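Local coordinates for protein telethonin (Homo sapiens, PDB 1YA5) that caps titin at the sarcomeric Z-disk, mediating the antiparallel assembly of titin molecules there through this amino-terminal part of the protein, at residues D27-R33 with S57-R63; P65-M69 with E80-P84. The protein carries 4 engineered substitutions. All blocks are in the same frame, centred on the assembly; numbering follows the deposited sequence.

Contact 1 (D27-R33 with S57-R63); sequences DLTLSTR and SQVLVQR. Engineered in segment 57-63: Ser-57 (natural residue Cys). With SO4 (sulfate ion), chain G.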
ATOM      1  N   ASP C  27       1.201   7.041  -9.265  1.00 45.66           N
ATOM      2  CA  ASP C  27       0.756   5.660  -9.506  1.00 44.90           C
ATOM      3  C   ASP C  27       0.620   4.880  -8.215  1.00 47.67           C
ATOM      4  O   ASP C  27      -0.453   4.360  -7.901  1.00 48.69           O
ATOM      5  CB  ASP C  27       1.731   4.948 -10.442  1.00 44.45           C
ATOM      6  CG  ASP C  27       1.427   3.463 -10.611  1.00 48.20           C
ATOM      7  OD1 ASP C  27       0.748   2.868  -9.742  1.00 49.65           O
ATOM      8  OD2 ASP C  27       1.873   2.875 -11.610  1.00 46.32           O
ATOM      9  N   LEU C  28       1.720   4.799  -7.487  1.00 52.83           N
ATOM     10  CA  LEU C  28       1.791   4.033  -6.258  1.00 46.32           C
ATOM     11  C   LEU C  28       2.209   4.975  -5.171  1.00 48.78           C
ATOM     12  O   LEU C  28       3.087   5.815  -5.370  1.00 46.29           O
ATOM     13  CB  LEU C  28       2.847   2.944  -6.382  1.00 51.85           C
ATOM     14  CG  LEU C  28       2.750   1.676  -5.538  1.00 47.62           C
ATOM     15  CD1 LEU C  28       1.316   1.398  -5.228  1.00 63.70           C
ATOM     16  CD2 LEU C  28       3.321   0.503  -6.301  1.00 44.53           C
ATOM     17  N   THR C  29       1.583   4.837  -4.014  1.00 50.41           N
ATOM     18  CA  THR C  29       1.988   5.594  -2.854  1.00 53.08           C
ATOM     19  C   THR C  29       2.203   4.640  -1.674  1.00 50.70           C
ATOM     20  O   THR C  29       1.360   3.807  -1.407  1.00 45.27           O
ATOM     21  CB  THR C  29       0.921   6.596  -2.513  1.00 53.09           C
ATOM     22  OG1 THR C  29       1.446   7.545  -1.574  1.00 53.72           O
ATOM     23  CG2 THR C  29      -0.244   5.870  -1.881  1.00 54.69           C
ATOM     24  N   LEU C  30       3.344   4.767  -0.990  1.00 51.73           N
ATOM     25  CA  LEU C  30       3.712   3.884   0.124  1.00 45.06           C
ATOM     26  C   LEU C  30       3.958   4.682   1.372  1.00 48.24           C
ATOM     27  O   LEU C  30       4.803   5.580   1.383  1.00 50.23           O
ATOM     28  CB  LEU C  30       5.002   3.135  -0.194  1.00 44.81           C
ATOM     29  CG  LEU C  30       5.284   1.906   0.675  1.00 51.58           C
ATOM     30  CD1 LEU C  30       4.500   0.649   0.166  1.00 47.28           C
ATOM     31  CD2 LEU C  30       6.774   1.632   0.707  1.00 50.49           C
ATOM     32  N   SER C  31       3.250   4.361   2.443  1.00 49.87           N
ATOM     33  CA  SER C  31       3.538   5.048   3.694  1.00 51.56           C
ATOM     34  C   SER C  31       3.795   4.137   4.875  1.00 53.85           C
ATOM     35  O   SER C  31       3.445   2.942   4.862  1.00 46.07           O
ATOM     36  CB  SER C  31       2.475   6.095   4.052  1.00 50.97           C
ATOM     37  OG  SER C  31       1.217   5.769   3.499  1.00 52.76           O
ATOM     38  N   THR C  32       4.407   4.747   5.894  1.00 48.09           N
ATOM     39  CA  THR C  32       4.692   4.119   7.170  1.00 49.22           C
ATOM     40  C   THR C  32       3.673   4.564   8.202  1.00 50.51           C
ATOM     41  O   THR C  32       3.409   5.760   8.330  1.00 50.57           O
ATOM     42  CB  THR C  32       6.074   4.554   7.636  1.00 46.87           C
ATOM     43  OG1 THR C  32       7.032   4.162   6.647  1.00 53.01           O
ATOM     44  CG2 THR C  32       6.474   3.880   8.940  1.00 47.03           C
ATOM     45  N   ARG C  33       3.098   3.609   8.934  1.00 45.56           N
ATOM     46  CA  ARG C  33       2.273   3.947  10.087  1.00 44.89           C
ATOM     47  C   ARG C  33       3.031   3.696  11.378  1.00 48.97           C
ATOM     48  O   ARG C  33       3.686   2.666  11.532  1.00 49.27           O
ATOM     49  CB  ARG C  33       0.975   3.147  10.093  1.00 49.24           C
ATOM     50  CG  ARG C  33       0.295   3.047   8.747  1.00 46.33           C
ATOM     51  CD  ARG C  33      -0.391   4.338   8.381  1.00 47.62           C
ATOM     52  NE  ARG C  33      -1.165   4.871   9.498  1.00 53.41           N
ATOM     53  CZ  ARG C  33      -1.317   6.165   9.742  1.00 49.35           C
ATOM     54  NH1 ARG C  33      -0.741   7.055   8.948  1.00 49.03           N
ATOM     55  NH2 ARG C  33      -2.035   6.572  10.777  1.00 47.85           N
ATOM     56  N   SER C  57       3.447  -0.659  10.302  1.00 45.37           N
ATOM     57  CA  SER C  57       3.000  -1.308   9.092  1.00 49.85           C
ATOM     58  C   SER C  57       3.065  -0.309   7.945  1.00 42.99           C
ATOM     59  O   SER C  57       2.877   0.876   8.144  1.00 50.41           O
ATOM     60  CB  SER C  57       1.613  -1.906   9.271  1.00 42.33           C
ATOM     61  OG  SER C  57       0.640  -0.915   9.072  1.00 49.21           O
ATOM     62  N   GLN C  58       3.378  -0.804   6.760  1.00 48.80           N
ATOM     63  CA  GLN C  58       3.516   0.016   5.566  1.00 49.26           C
ATOM     64  C   GLN C  58       2.282  -0.221   4.706  1.00 48.16           C
ATOM     65  O   GLN C  58       1.986  -1.354   4.327  1.00 41.58           O
ATOM     66  CB  GLN C  58       4.772  -0.400   4.780  1.00 52.28           C
ATOM     67  CG  GLN C  58       6.124  -0.200   5.503  1.00 54.79           C
ATOM     68  CD  GLN C  58       7.223  -1.143   4.982  1.00 56.34           C
ATOM     69  OE1 GLN C  58       8.185  -0.701   4.358  1.00 53.91           O
ATOM     70  NE2 GLN C  58       7.072  -2.448   5.241  1.00 55.52           N
ATOM     71  N   VAL C  59       1.565   0.850   4.407  1.00 44.85           N
ATOM     72  CA  VAL C  59       0.406   0.739   3.556  1.00 46.52           C
ATOM     73  C   VAL C  59       0.615   1.184   2.122  1.00 47.63           C
ATOM     74  O   VAL C  59       1.380   2.105   1.829  1.00 44.82           O
ATOM     75  CB  VAL C  59      -0.881   1.328   4.171  1.00 48.49           C
ATOM     76  CG1 VAL C  59      -0.603   2.032   5.504  1.00 47.26           C
ATOM     77  CG2 VAL C  59      -1.592   2.218   3.185  1.00 45.61           C
ATOM     78  N   LEU C  60      -0.070   0.483   1.233  1.00 45.18           N
ATOM     79  CA  LEU C  60       0.116   0.660  -0.173  1.00 45.34           C
ATOM     80  C   LEU C  60      -1.172   1.105  -0.792  1.00 45.80           C
ATOM     81  O   LEU C  60      -2.217   0.462  -0.625  1.00 51.72           O
ATOM     82  CB  LEU C  60       0.560  -0.653  -0.798  1.00 46.59           C
ATOM     83  CG  LEU C  60       1.010  -0.596  -2.255  1.00 49.36           C
ATOM     84  CD1 LEU C  60       2.288  -1.357  -2.339  1.00 43.04           C
ATOM     85  CD2 LEU C  60      -0.057  -1.184  -3.212  1.00 49.45           C
ATOM     86  N   VAL C  61      -1.102   2.229  -1.490  1.00 48.37           N
ATOM     87  CA  VAL C  61      -2.202   2.687  -2.330  1.00 49.28           C
ATOM     88  C   VAL C  61      -1.652   2.863  -3.726  1.00 49.49           C
ATOM     89  O   VAL C  61      -0.657   3.578  -3.920  1.00 47.82           O
ATOM     90  CB  VAL C  61      -2.820   4.026  -1.860  1.00 48.77           C
ATOM     91  CG1 VAL C  61      -4.062   4.386  -2.723  1.00 43.50           C
ATOM     92  CG2 VAL C  61      -3.175   3.968  -0.376  1.00 46.41           C
ATOM     93  N   GLN C  62      -2.299   2.180  -4.672  1.00 48.69           N
ATOM     94  CA  GLN C  62      -2.006   2.267  -6.095  1.00 47.14           C
ATOM     95  C   GLN C  62      -3.273   2.612  -6.909  1.00 48.74           C
ATOM     96  O   GLN C  62      -4.342   2.071  -6.667  1.00 47.49           O
ATOM     97  CB  GLN C  62      -1.462   0.927  -6.553  1.00 49.66           C
ATOM     98  CG  GLN C  62      -1.604   0.671  -8.008  1.00 51.83           C
ATOM     99  CD  GLN C  62      -0.551  -0.259  -8.506  1.00 50.91           C
ATOM    100  OE1 GLN C  62       0.530   0.175  -8.928  1.00 52.11           O
ATOM    101  NE2 GLN C  62      -0.848  -1.568  -8.467  1.00 56.75           N
ATOM    102  N   ARG C  63      -3.132   3.516  -7.873  1.00 53.88           N
ATOM    103  CA  ARG C  63      -4.248   3.943  -8.736  1.00 51.34           C
ATOM    104  C   ARG C  63      -3.848   3.923 -10.202  1.00 49.91           C
ATOM    105  O   ARG C  63      -2.671   3.741 -10.553  1.00 49.16           O
ATOM    106  CB  ARG C  63      -4.725   5.356  -8.357  1.00 50.03           C
ATOM    107  CG  ARG C  63      -3.635   6.409  -8.427  1.00 50.94           C
ATOM    108  CD  ARG C  63      -3.999   7.704  -7.647  1.00 52.05           C
ATOM    109  NE  ARG C  63      -3.808   7.587  -6.199  1.00 50.62           N
ATOM    110  CZ  ARG C  63      -2.643   7.282  -5.635  1.00 54.38           C
ATOM    111  NH1 ARG C  63      -1.592   7.072  -6.401  1.00 62.14           N
ATOM    112  NH2 ARG C  63      -2.510   7.177  -4.318  1.00 57.12           N
TER
HETATM  113  S   SO4 G 603      -4.187   9.667   9.416  0.50 63.22           S
HETATM  114  O1  SO4 G 603      -4.925  10.920   9.599  0.50 53.95           O
HETATM  115  O2  SO4 G 603      -5.016   8.706   8.684  0.50 55.69           O
HETATM  116  O3  SO4 G 603      -2.966   9.918   8.644  0.50 59.07           O
HETATM  117  O4  SO4 G 603      -3.812   9.121  10.724  0.50 55.45           O
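Thr-29 and Val-61 face each other on neighbouring antiparallel strands mid-sheet, and their backbones exchange two hydrogen bonds. Thr-29 N gives to Val-61 O at 2.6 Å, and Val-61 N answers to Thr-29 O with a nearly straight N-H (178°). Ser-31 and Val-59 form a second such pair, with the Val-59 N to Ser-31 O bond more bent (139°). Arg-63 N also donates a hydrogen bond to Asp-27 O (2.8 Å).

On one face, Leu-60 forks between two leucines: its CD2 meets Leu-28 CD1 at 3.6 Å and its CD1 meets Leu-30 CD1 at 3.9 Å. Apolar side chains of another protein's chain pack on Leu-28 and Leu-60. On the other face, the methyl CG2 of Thr-29 lies against Val-61 CB and CG2, while OG1 hydrogen-bonds Glu-5.

The Arg-63 guanidinium turns its edge to Thr-29 CG2 (NH2 at 3.6 Å), and its NH1 hydrogen-bonds Lys-26 O. Arg-33 lays its CG 3.5 Å from Val-59 CG1, then bends at chi2 (-75°) and chi3, leading the guanidinium off the sheet. NH2 hydrogen-bonds O4 of a sulfate ion, probably from the crystallisation liquor, at 3.1 Å, and NE salt-bridges an acidic side chain of a second chain of another protein. With only a methyl group at Arg-33, as in an alanine here, that acid and the sulfate would probably lose their basic partner, and Val-59 CG1 its cover.

A run of backbone hydrogen bonds thus joins the strands, while side chains on each face also meet chains of other proteins, consistent with a titin-binding adaptor.

Contact 2 (P65-M69 with E80-P84); sequences PWLMM and EYQLP
At the open end of the beta hairpin of strands 68-73 and 78-82, the ring of Tyr-81 has Met-69 O at its edge, near the ring plane, and its OH reaches out to a weak hydrogen bond with the backbone of a chain of another protein. A second flat group, the amide of Gln-82, sits over the neighbouring strand: OE1 lies 3.4 Å from Met-68 CE, and NE2 is 3.3 Å from Leu-67 O at too poor an angle for a hydrogen bond. That NE2 instead gives a weak bond to Leu-83 O. The bend at chi2 (68°) folds the Gln-82 chain back to this position.

Met-69 and Tyr-81 are a hydrogen-bonded pair, with Met-69 N to Tyr-81 O at 2.9 Å and Tyr-81 N to Met-69 O at 2.8 Å. Met-68 and Gln-82 form a non-hydrogen-bonded pair beside them. Beyond the paired residues the backbone contact goes on through Leu-83 N, which donates to Leu-67 O at 2.6 Å, although Leu-67 itself has a left-handed backbone conformation (phi 63°).

Apolar contacts fill in at this end. Leu-67 CB lies 3.9 Å from Leu-83 CB, and both residues also pack against a chain of another protein. On the face of Met-69 and Tyr-81, the sulfur of Met-69 crosses the side chain of Leu-83, SD 3.9 Å from CD1.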
ATOM      1  N   PRO C  65      -5.093   5.062 -14.599  1.00 49.86           N
ATOM      2  CA  PRO C  65      -5.970   5.750 -15.532  1.00 44.01           C
ATOM      3  C   PRO C  65      -7.187   4.895 -15.873  1.00 46.63           C
ATOM      4  O   PRO C  65      -8.258   5.444 -16.042  1.00 48.00           O
ATOM      5  CB  PRO C  65      -5.095   5.957 -16.768  1.00 39.65           C
ATOM      6  CG  PRO C  65      -3.720   5.615 -16.357  1.00 51.35           C
ATOM      7  CD  PRO C  65      -3.826   4.645 -15.224  1.00 47.71           C
ATOM      8  N   TRP C  66      -7.059   3.581 -15.984  1.00 42.63           N
ATOM      9  CA  TRP C  66      -8.273   2.815 -16.280  1.00 45.57           C
ATOM     10  C   TRP C  66      -9.142   2.487 -15.052  1.00 46.37           C
ATOM     11  O   TRP C  66      -9.814   1.460 -15.028  1.00 45.97           O
ATOM     12  CB  TRP C  66      -7.962   1.553 -17.071  1.00 44.34           C
ATOM     13  CG  TRP C  66      -6.879   0.709 -16.497  1.00 48.93           C
ATOM     14  CD1 TRP C  66      -7.020  -0.504 -15.894  1.00 49.52           C
ATOM     15  CD2 TRP C  66      -5.473   1.002 -16.477  1.00 57.77           C
ATOM     16  NE1 TRP C  66      -5.798  -0.993 -15.516  1.00 48.82           N
ATOM     17  CE2 TRP C  66      -4.830  -0.085 -15.848  1.00 55.03           C
ATOM     18  CE3 TRP C  66      -4.699   2.074 -16.926  1.00 53.59           C
ATOM     19  CZ2 TRP C  66      -3.442  -0.141 -15.674  1.00 53.37           C
ATOM     20  CZ3 TRP C  66      -3.321   2.027 -16.746  1.00 54.55           C
ATOM     21  CH2 TRP C  66      -2.707   0.924 -16.124  1.00 58.75           C
ATOM     22  N   LEU C  67      -9.099   3.351 -14.034  1.00 49.15           N
ATOM     23  CA  LEU C  67     -10.049   3.328 -12.913  1.00 44.28           C
ATOM     24  C   LEU C  67     -10.028   2.047 -12.053  1.00 50.45           C
ATOM     25  O   LEU C  67     -11.057   1.592 -11.524  1.00 49.66           O
ATOM     26  CB  LEU C  67     -11.453   3.641 -13.419  1.00 47.52           C
ATOM     27  CG  LEU C  67     -11.638   5.012 -14.077  1.00 46.91           C
ATOM     28  CD1 LEU C  67     -12.854   5.028 -14.983  1.00 43.76           C
ATOM     29  CD2 LEU C  67     -11.754   6.120 -13.028  1.00 47.18           C
ATOM     30  N   MET C  68      -8.837   1.474 -11.913  1.00 49.97           N
ATOM     31  CA  MET C  68      -8.620   0.349 -11.043  1.00 43.98           C
ATOM     32  C   MET C  68      -7.725   0.812  -9.893  1.00 51.65           C
ATOM     33  O   MET C  68      -6.608   1.343 -10.112  1.00 47.68           O
ATOM     34  CB  MET C  68      -7.914  -0.729 -11.824  1.00 45.34           C
ATOM     35  CG  MET C  68      -8.626  -2.057 -11.770  1.00 56.97           C
ATOM     36  SD  MET C  68      -8.561  -2.918 -13.351  1.00 48.56           S
ATOM     37  CE  MET C  68      -9.388  -1.751 -14.364  1.00 45.79           C
ATOM     38  N   MET C  69      -8.211   0.638  -8.668  1.00 48.14           N
ATOM     39  CA  MET C  69      -7.379   0.889  -7.515  1.00 42.68           C
ATOM     40  C   MET C  69      -6.923  -0.403  -6.867  1.00 48.04           C
ATOM     41  O   MET C  69      -7.564  -1.474  -6.969  1.00 44.08           O
ATOM     42  CB  MET C  69      -8.097   1.756  -6.498  1.00 46.07           C
ATOM     43  CG  MET C  69      -7.880   3.203  -6.730  1.00 45.30           C
ATOM     44  SD  MET C  69      -8.563   4.207  -5.447  1.00 48.77           S
ATOM     45  CE  MET C  69      -7.017   4.834  -4.754  1.00 41.57           C
ATOM     46  N   GLU C  80      -8.353  -5.035  -4.624  1.00 39.60           N
ATOM     47  CA  GLU C  80      -8.561  -4.322  -5.865  1.00 39.01           C
ATOM     48  C   GLU C  80      -9.997  -3.825  -6.031  1.00 41.50           C
ATOM     49  O   GLU C  80     -10.961  -4.564  -5.815  1.00 47.79           O
ATOM     50  CB  GLU C  80      -8.156  -5.210  -7.031  1.00 43.40           C
ATOM     51  CG  GLU C  80      -8.183  -4.530  -8.387  1.00 47.72           C
ATOM     52  CD  GLU C  80      -7.535  -5.379  -9.472  1.00 56.58           C
ATOM     53  OE1 GLU C  80      -6.359  -5.076  -9.804  1.00 55.17           O
ATOM     54  OE2 GLU C  80      -8.187  -6.332  -9.994  1.00 44.92           O
ATOM     55  N   TYR C  81     -10.136  -2.570  -6.437  1.00 41.94           N
ATOM     56  CA  TYR C  81     -11.440  -1.956  -6.613  1.00 41.62           C
ATOM     57  C   TYR C  81     -11.625  -1.445  -8.035  1.00 43.86           C
ATOM     58  O   TYR C  81     -10.685  -0.967  -8.651  1.00 44.88           O
ATOM     59  CB  TYR C  81     -11.599  -0.794  -5.640  1.00 42.81           C
ATOM     60  CG  TYR C  81     -11.464  -1.179  -4.181  1.00 46.47           C
ATOM     61  CD1 TYR C  81     -10.215  -1.293  -3.578  1.00 45.77           C
ATOM     62  CD2 TYR C  81     -12.586  -1.391  -3.398  1.00 41.53           C
ATOM     63  CE1 TYR C  81     -10.098  -1.621  -2.241  1.00 45.63           C
ATOM     64  CE2 TYR C  81     -12.477  -1.716  -2.076  1.00 43.12           C
ATOM     65  CZ  TYR C  81     -11.241  -1.836  -1.494  1.00 44.08           C
ATOM     66  OH  TYR C  81     -11.157  -2.189  -0.158  1.00 43.77           O
ATOM     67  N   GLN C  82     -12.841  -1.538  -8.555  1.00 46.85           N
ATOM     68  CA  GLN C  82     -13.150  -0.953  -9.846  1.00 46.27           C
ATOM     69  C   GLN C  82     -13.882   0.373  -9.699  1.00 46.23           C
ATOM     70  O   GLN C  82     -14.983   0.385  -9.201  1.00 48.35           O
ATOM     71  CB  GLN C  82     -14.023  -1.905 -10.629  1.00 44.62           C
ATOM     72  CG  GLN C  82     -14.487  -1.317 -11.956  1.00 56.99           C
ATOM     73  CD  GLN C  82     -13.331  -1.141 -12.910  1.00 56.80           C
ATOM     74  OE1 GLN C  82     -12.539  -2.074 -13.108  1.00 60.69           O
ATOM     75  NE2 GLN C  82     -13.202   0.058 -13.490  1.00 56.71           N
ATOM     76  N   LEU C  83     -13.288   1.477 -10.147  1.00 44.43           N
ATOM     77  CA  LEU C  83     -13.867   2.803  -9.929  1.00 41.58           C
ATOM     78  C   LEU C  83     -14.782   3.235 -11.053  1.00 44.44           C
ATOM     79  O   LEU C  83     -14.600   2.817 -12.188  1.00 44.90           O
ATOM     80  CB  LEU C  83     -12.779   3.855  -9.797  1.00 45.00           C
ATOM     81  CG  LEU C  83     -11.667   3.629  -8.785  1.00 44.62           C
ATOM     82  CD1 LEU C  83     -11.080   4.982  -8.334  1.00 42.85           C
ATOM     83  CD2 LEU C  83     -12.288   2.879  -7.630  1.00 50.56           C
ATOM     84  N   PRO C  84     -15.782   4.080 -10.741  1.00 47.68           N
ATOM     85  CA  PRO C  84     -16.226   4.448  -9.383  1.00 44.09           C
ATOM     86  C   PRO C  84     -16.855   3.282  -8.648  1.00 43.75           C
ATOM     87  O   PRO C  84     -17.553   2.487  -9.261  1.00 41.60           O
ATOM     88  CB  PRO C  84     -17.296   5.501  -9.653  1.00 41.71           C
ATOM     89  CG  PRO C  84     -17.786   5.178 -11.036  1.00 43.74           C
ATOM     90  CD  PRO C  84     -16.549   4.802 -11.774  1.00 43.88           C
TER

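The centre of contact 1 lies about 3 Å from that of the chain, and the contact joins two long strands, 19-33 and 49-62. Contact 2, with its centre about 16 Å from that of contact 1, pairs the open end of the hairpin of strands 68-73 and 78-82. Both belong to one antiparallel sheet, and strands 49-62 and 68-73, neighbours in it, link them directly: Val-61 CG1 packs on Met-69 CE at 3.6 Å. None of the touching residues of contact 1 is fully exposed, and it combines leucine packing with arginines serving partner chains. Contact 2 is more peripheral, with Glu-80 and Gln-82 exposed, and depends more on methionines and a folded-back amide.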